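PDB 3GDO: scyllo-inositol 2-dehydrogenase (NADP(+)) IolW from Bacillus subtilis subsp. subtilis, which catalyses the reversible NADPH-dependent reduction of scyllo-inosose to scyllo-inositol and cannot use NADH in place of NADPH. Local coordinates for residues D245-A259 with W271-I285. Numbering follows the deposited sequence.
Sequences DSSFIKYGIDGQEDA and WGADVPEFYGKLTTI
S247 and I249 pair with T283 and K281 through reciprocal N-H to O bonds, which join strands 246-250 and 280-285 antiparallel at 164°, and I285 N to D245 O (2.8 Å) extends the pairing. F248 and L282 share a face of the sheet, where F248 packs on I134 and L137 of helix 129-139. With CG of F248 anti to the backbone N (chi1 -169°), the ring lies along the opposite strand: CD1 is 4.0 Å from L282 CB and CZ 3.7 Å from G280 CA, where a side chain on G280 would collide with it. The pair belongs to the large mixed sheet of the C-terminal domain of this Gfo/Idh/MocA enzyme, and on the other face S247 OG is hydrogen-bonded to H242 ND1 and to A234 N of the second subunit. At the end of strand 246-250, K250 runs extended past G280 before bending at its last torsion, which brings NZ to a syn lone pair of D274 OD2 (2.9 Å), to F278 O (3.0 Å) and to Y251 O. Replacing K250 with methionine would probably leave D274 without its charge partner, though still bonded to S297, and the two carbonyls without this donor. Farther along, the Q256 amide stands 82° to the W271 indole and accepts from W271 NE1 on Q256 OE1 (2.9 Å), while Q256 NE2 donates to D254, whose carboxylate also caps Q256 N. A259 CB packs 3.6 Å from W271 CH2.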
loop_
_atom_site.group_PDB
_atom_site.type_symbol
_atom_site.label_atom_id
_atom_site.label_comp_id
_atom_site.label_asym_id
_atom_site.label_seq_id
_atom_site.Cartn_x
_atom_site.Cartn_y
_atom_site.Cartn_z
ATOM N N ASP B 245 -7.954 17.347 4.336
ATOM C CA ASP B 245 -7.891 18.432 3.335
ATOM C C ASP B 245 -6.756 18.301 2.361
ATOM O O ASP B 245 -6.704 19.003 1.343
ATOM C CB ASP B 245 -7.581 19.746 4.075
ATOM C CG ASP B 245 -8.817 20.476 4.475
ATOM O OD1 ASP B 245 -8.712 21.669 4.857
ATOM O OD2 ASP B 245 -9.910 19.851 4.376
ATOM N N SER B 246 -5.782 17.476 2.730
ATOM C CA SER B 246 -4.525 17.405 2.017
ATOM C C SER B 246 -3.920 16.001 2.043
ATOM O O SER B 246 -4.276 15.171 2.889
ATOM C CB SER B 246 -3.550 18.413 2.619
ATOM O OG SER B 246 -3.496 18.236 4.020
ATOM N N SER B 247 -3.018 15.779 1.092
ATOM C CA SER B 247 -2.256 14.550 0.887
ATOM C C SER B 247 -0.812 14.948 0.638
ATOM O O SER B 247 -0.540 15.950 -0.091
ATOM C CB SER B 247 -2.724 13.836 -0.375
ATOM O OG SER B 247 -3.942 13.156 -0.203
ATOM N N PHE B 248 0.110 14.183 1.215
ATOM C CA PHE B 248 1.544 14.357 0.949
ATOM C C PHE B 248 2.061 13.068 0.356
ATOM O O PHE B 248 1.894 11.994 0.960
ATOM C CB PHE B 248 2.301 14.714 2.237
ATOM C CG PHE B 248 3.734 15.161 2.012
ATOM C CD1 PHE B 248 4.014 16.299 1.248
ATOM C CD2 PHE B 248 4.798 14.450 2.585
ATOM C CE1 PHE B 248 5.324 16.720 1.034
ATOM C CE2 PHE B 248 6.118 14.849 2.388
ATOM C CZ PHE B 248 6.395 16.000 1.606
ATOM N N ILE B 249 2.635 13.138 -0.845
ATOM C CA ILE B 249 3.150 11.922 -1.519
ATOM C C ILE B 249 4.583 12.177 -1.866
ATOM O O ILE B 249 4.885 13.191 -2.505
ATOM C CB ILE B 249 2.454 11.576 -2.836
ATOM C CG1 ILE B 249 0.910 11.527 -2.720
ATOM C CG2 ILE B 249 3.075 10.283 -3.444
ATOM C CD1 ILE B 249 0.391 10.542 -1.797
ATOM N N LYS B 250 5.483 11.292 -1.446
ATOM C CA LYS B 250 6.904 11.546 -1.678
ATOM C C LYS B 250 7.691 10.284 -1.970
ATOM O O LYS B 250 7.484 9.247 -1.298
ATOM C CB LYS B 250 7.513 12.269 -0.457
ATOM C CG LYS B 250 8.993 12.646 -0.675
ATOM C CD LYS B 250 9.581 13.469 0.517
ATOM C CE LYS B 250 11.023 13.904 0.227
ATOM N NZ LYS B 250 11.903 12.765 -0.378
ATOM N N TYR B 251 8.605 10.386 -2.932
ATOM C CA TYR B 251 9.560 9.319 -3.255
ATOM C C TYR B 251 10.953 9.596 -2.650
ATOM O O TYR B 251 11.284 10.722 -2.317
ATOM C CB TYR B 251 9.740 9.178 -4.770
ATOM C CG TYR B 251 8.525 8.722 -5.572
ATOM C CD1 TYR B 251 8.530 7.467 -6.203
ATOM C CD2 TYR B 251 7.397 9.534 -5.693
ATOM C CE1 TYR B 251 7.441 7.007 -6.949
ATOM C CE2 TYR B 251 6.272 9.104 -6.461
ATOM C CZ TYR B 251 6.321 7.833 -7.085
ATOM O OH TYR B 251 5.282 7.391 -7.837
ATOM N N GLY B 252 11.774 8.561 -2.555
ATOM C CA GLY B 252 13.215 8.766 -2.337
ATOM C C GLY B 252 13.564 8.400 -0.892
ATOM O O GLY B 252 12.681 8.078 -0.069
ATOM N N ILE B 253 14.855 8.451 -0.607
ATOM C CA ILE B 253 15.382 8.109 0.700
ATOM C C ILE B 253 16.433 9.170 1.070
ATOM O O ILE B 253 17.061 9.777 0.186
ATOM C CB ILE B 253 15.951 6.668 0.649
ATOM C CG1 ILE B 253 15.844 5.971 2.029
ATOM C CG2 ILE B 253 17.348 6.627 -0.064
ATOM C CD1 ILE B 253 16.828 4.828 2.233
ATOM N N ASP B 254 16.570 9.428 2.370
ATOM C CA ASP B 254 17.548 10.384 2.919
ATOM C C ASP B 254 18.967 10.065 2.441
ATOM O O ASP B 254 19.360 8.899 2.423
ATOM C CB ASP B 254 17.438 10.399 4.456
ATOM C CG ASP B 254 18.445 11.325 5.119
ATOM O OD1 ASP B 254 18.054 12.432 5.580
ATOM O OD2 ASP B 254 19.620 10.913 5.182
ATOM N N GLY B 255 19.696 11.093 1.992
ATOM C CA GLY B 255 21.071 10.948 1.496
ATOM C C GLY B 255 22.230 10.851 2.527
ATOM O O GLY B 255 23.359 10.541 2.152
ATOM N N GLN B 256 21.979 11.059 3.824
ATOM C CA GLN B 256 23.108 11.073 4.809
ATOM C C GLN B 256 23.955 9.802 4.931
ATOM O O GLN B 256 25.188 9.870 4.941
ATOM C CB GLN B 256 22.646 11.503 6.176
ATOM C CG GLN B 256 22.009 12.879 6.221
ATOM C CD GLN B 256 21.448 13.123 7.573
ATOM O OE1 GLN B 256 22.177 13.534 8.500
ATOM N NE2 GLN B 256 20.158 12.794 7.741
ATOM N N GLU B 257 23.320 8.639 5.038
ATOM C CA GLU B 257 24.114 7.425 5.076
ATOM C C GLU B 257 25.041 7.255 3.874
ATOM O O GLU B 257 26.160 6.800 4.043
ATOM C CB GLU B 257 23.258 6.184 5.292
ATOM C CG GLU B 257 22.802 6.068 6.733
ATOM C CD GLU B 257 22.448 4.644 7.100
ATOM O OE1 GLU B 257 22.299 4.368 8.303
ATOM O OE2 GLU B 257 22.330 3.801 6.184
ATOM N N ASP B 258 24.594 7.623 2.672
ATOM C CA ASP B 258 25.459 7.525 1.488
ATOM C C ASP B 258 26.590 8.529 1.543
ATOM O O ASP B 258 27.709 8.201 1.165
ATOM C CB ASP B 258 24.691 7.718 0.165
ATOM C CG ASP B 258 23.886 6.495 -0.226
ATOM O OD1 ASP B 258 24.016 5.432 0.419
ATOM O OD2 ASP B 258 23.105 6.597 -1.186
ATOM N N ALA B 259 26.300 9.750 1.971
ATOM C CA ALA B 259 27.383 10.725 2.174
ATOM C C ALA B 259 28.441 10.179 3.156
ATOM O O ALA B 259 29.645 10.286 2.895
ATOM C CB ALA B 259 26.833 12.059 2.667
ATOM N N TRP B 271 24.600 19.873 4.225
ATOM C CA TRP B 271 24.499 18.504 4.717
ATOM C C TRP B 271 23.033 18.073 4.845
ATOM O O TRP B 271 22.199 18.801 5.410
ATOM C CB TRP B 271 25.235 18.313 6.052
ATOM C CG TRP B 271 25.162 16.890 6.530
ATOM C CD1 TRP B 271 24.215 16.351 7.358
ATOM C CD2 TRP B 271 26.061 15.810 6.186
ATOM N NE1 TRP B 271 24.466 15.012 7.551
ATOM C CE2 TRP B 271 25.588 14.650 6.848
ATOM C CE3 TRP B 271 27.216 15.715 5.387
ATOM C CZ2 TRP B 271 26.228 13.399 6.741
ATOM C CZ3 TRP B 271 27.864 14.463 5.272
ATOM C CH2 TRP B 271 27.365 13.323 5.959
ATOM N N GLY B 272 22.737 16.892 4.297
ATOM C CA GLY B 272 21.408 16.273 4.412
ATOM C C GLY B 272 20.360 16.799 3.443
ATOM O O GLY B 272 19.182 16.440 3.550
ATOM N N ALA B 273 20.788 17.646 2.497
ATOM C CA ALA B 273 19.884 18.228 1.485
ATOM C C ALA B 273 19.279 17.122 0.602
ATOM O O ALA B 273 19.962 16.172 0.222
ATOM C CB ALA B 273 20.622 19.242 0.603
ATOM N N ASP B 274 18.013 17.274 0.273
ATOM C CA ASP B 274 17.347 16.338 -0.614
ATOM C C ASP B 274 17.600 16.763 -2.058
ATOM O O ASP B 274 18.000 17.910 -2.318
ATOM C CB ASP B 274 15.847 16.311 -0.291
ATOM C CG ASP B 274 15.161 14.984 -0.697
ATOM O OD1 ASP B 274 15.821 14.131 -1.314
ATOM O OD2 ASP B 274 13.951 14.830 -0.416
ATOM N N VAL B 275 17.421 15.825 -2.981
ATOM C CA VAL B 275 17.492 16.091 -4.417
ATOM C C VAL B 275 16.141 16.680 -4.893
ATOM O O VAL B 275 15.091 16.128 -4.573
ATOM C CB VAL B 275 17.821 14.786 -5.213
ATOM C CG1 VAL B 275 18.199 15.126 -6.615
ATOM C CG2 VAL B 275 18.976 14.021 -4.568
ATOM N N PRO B 276 16.161 17.816 -5.631
ATOM C CA PRO B 276 14.933 18.483 -6.121
ATOM C C PRO B 276 13.916 17.583 -6.825
ATOM O O PRO B 276 12.721 17.829 -6.723
ATOM C CB PRO B 276 15.470 19.521 -7.105
ATOM C CG PRO B 276 16.817 19.888 -6.530
ATOM C CD PRO B 276 17.376 18.591 -5.966
ATOM N N GLU B 277 14.388 16.553 -7.522
ATOM C CA GLU B 277 13.496 15.639 -8.230
ATOM C C GLU B 277 12.679 14.832 -7.237
ATOM O O GLU B 277 11.623 14.312 -7.591
ATOM C CB GLU B 277 14.234 14.717 -9.216
ATOM C CG GLU B 277 15.761 14.470 -8.949
ATOM C CD GLU B 277 16.683 15.638 -9.417
ATOM O OE1 GLU B 277 17.928 15.479 -9.388
ATOM O OE2 GLU B 277 16.179 16.717 -9.818
ATOM N N PHE B 278 13.144 14.769 -5.984
ATOM C CA PHE B 278 12.532 13.876 -4.990
ATOM C C PHE B 278 11.727 14.607 -3.954
ATOM O O PHE B 278 11.211 13.977 -3.029
ATOM C CB PHE B 278 13.603 13.006 -4.320
ATOM C CG PHE B 278 14.156 11.928 -5.233
ATOM C CD1 PHE B 278 13.430 10.774 -5.484
ATOM C CD2 PHE B 278 15.388 12.077 -5.846
ATOM C CE1 PHE B 278 13.936 9.767 -6.334
ATOM C CE2 PHE B 278 15.902 11.085 -6.706
ATOM C CZ PHE B 278 15.176 9.925 -6.940
ATOM N N TYR B 279 11.617 15.936 -4.098
ATOM C CA TYR B 279 10.832 16.738 -3.165
ATOM C C TYR B 279 9.403 16.197 -3.199
ATOM O O TYR B 279 8.913 15.808 -4.282
ATOM C CB TYR B 279 10.818 18.232 -3.559
ATOM C CG TYR B 279 12.128 19.029 -3.419
ATOM C CD1 TYR B 279 13.267 18.489 -2.778
ATOM C CD2 TYR B 279 12.202 20.357 -3.893
ATOM C CE1 TYR B 279 14.453 19.244 -2.636
ATOM C CE2 TYR B 279 13.377 21.125 -3.764
ATOM C CZ TYR B 279 14.495 20.557 -3.139
ATOM O OH TYR B 279 15.636 21.299 -3.014
ATOM N N GLY B 280 8.751 16.147 -2.037
ATOM C CA GLY B 280 7.383 15.672 -1.950
ATOM C C GLY B 280 6.363 16.615 -2.585
ATOM O O GLY B 280 6.604 17.816 -2.688
ATOM N N LYS B 281 5.229 16.063 -3.016
ATOM C CA LYS B 281 4.091 16.871 -3.465
ATOM C C LYS B 281 2.980 16.889 -2.440
ATOM O O LYS B 281 2.498 15.828 -1.994
ATOM C CB LYS B 281 3.568 16.392 -4.826
ATOM C CG LYS B 281 4.683 16.352 -5.852
ATOM C CD LYS B 281 4.229 16.044 -7.269
ATOM C CE LYS B 281 5.369 16.402 -8.245
ATOM N NZ LYS B 281 5.065 16.021 -9.660
ATOM N N LEU B 282 2.590 18.106 -2.067
ATOM C CA LEU B 282 1.467 18.336 -1.184
ATOM C C LEU B 282 0.296 18.819 -2.023
ATOM O O LEU B 282 0.405 19.810 -2.755
ATOM C CB LEU B 282 1.802 19.393 -0.111
ATOM C CG LEU B 282 0.723 19.715 0.927
ATOM C CD1 LEU B 282 0.639 18.650 2.012
ATOM C CD2 LEU B 282 0.969 21.083 1.561
ATOM N N THR B 283 -0.817 18.114 -1.900
ATOM C CA THR B 283 -2.058 18.475 -2.568
ATOM C C THR B 283 -3.043 18.930 -1.508
ATOM O O THR B 283 -3.250 18.217 -0.522
ATOM C CB THR B 283 -2.599 17.295 -3.326
ATOM O OG1 THR B 283 -1.668 16.973 -4.356
ATOM C CG2 THR B 283 -3.945 17.613 -3.958
ATOM N N THR B 284 -3.595 20.138 -1.703
ATOM C CA THR B 284 -4.585 20.719 -0.788
ATOM C C THR B 284 -5.915 21.049 -1.485
ATOM O O THR B 284 -5.931 21.633 -2.572
ATOM C CB THR B 284 -4.023 21.976 -0.066
ATOM O OG1 THR B 284 -2.766 21.648 0.542
ATOM C CG2 THR B 284 -4.979 22.453 1.003
ATOM N N ILE B 285 -7.013 20.653 -0.852
ATOM C CA ILE B 285 -8.341 20.958 -1.362
ATOM C C ILE B 285 -9.163 21.820 -0.401
ATOM O O ILE B 285 -9.542 21.370 0.688
ATOM C CB ILE B 285 -9.171 19.686 -1.766
ATOM C CG1 ILE B 285 -8.291 18.676 -2.531
ATOM C CG2 ILE B 285 -10.421 20.102 -2.583
ATOM C CD1 ILE B 285 -9.018 17.658 -3.426
HETATM O O HOH W 1 17.612 12.332 -0.105
#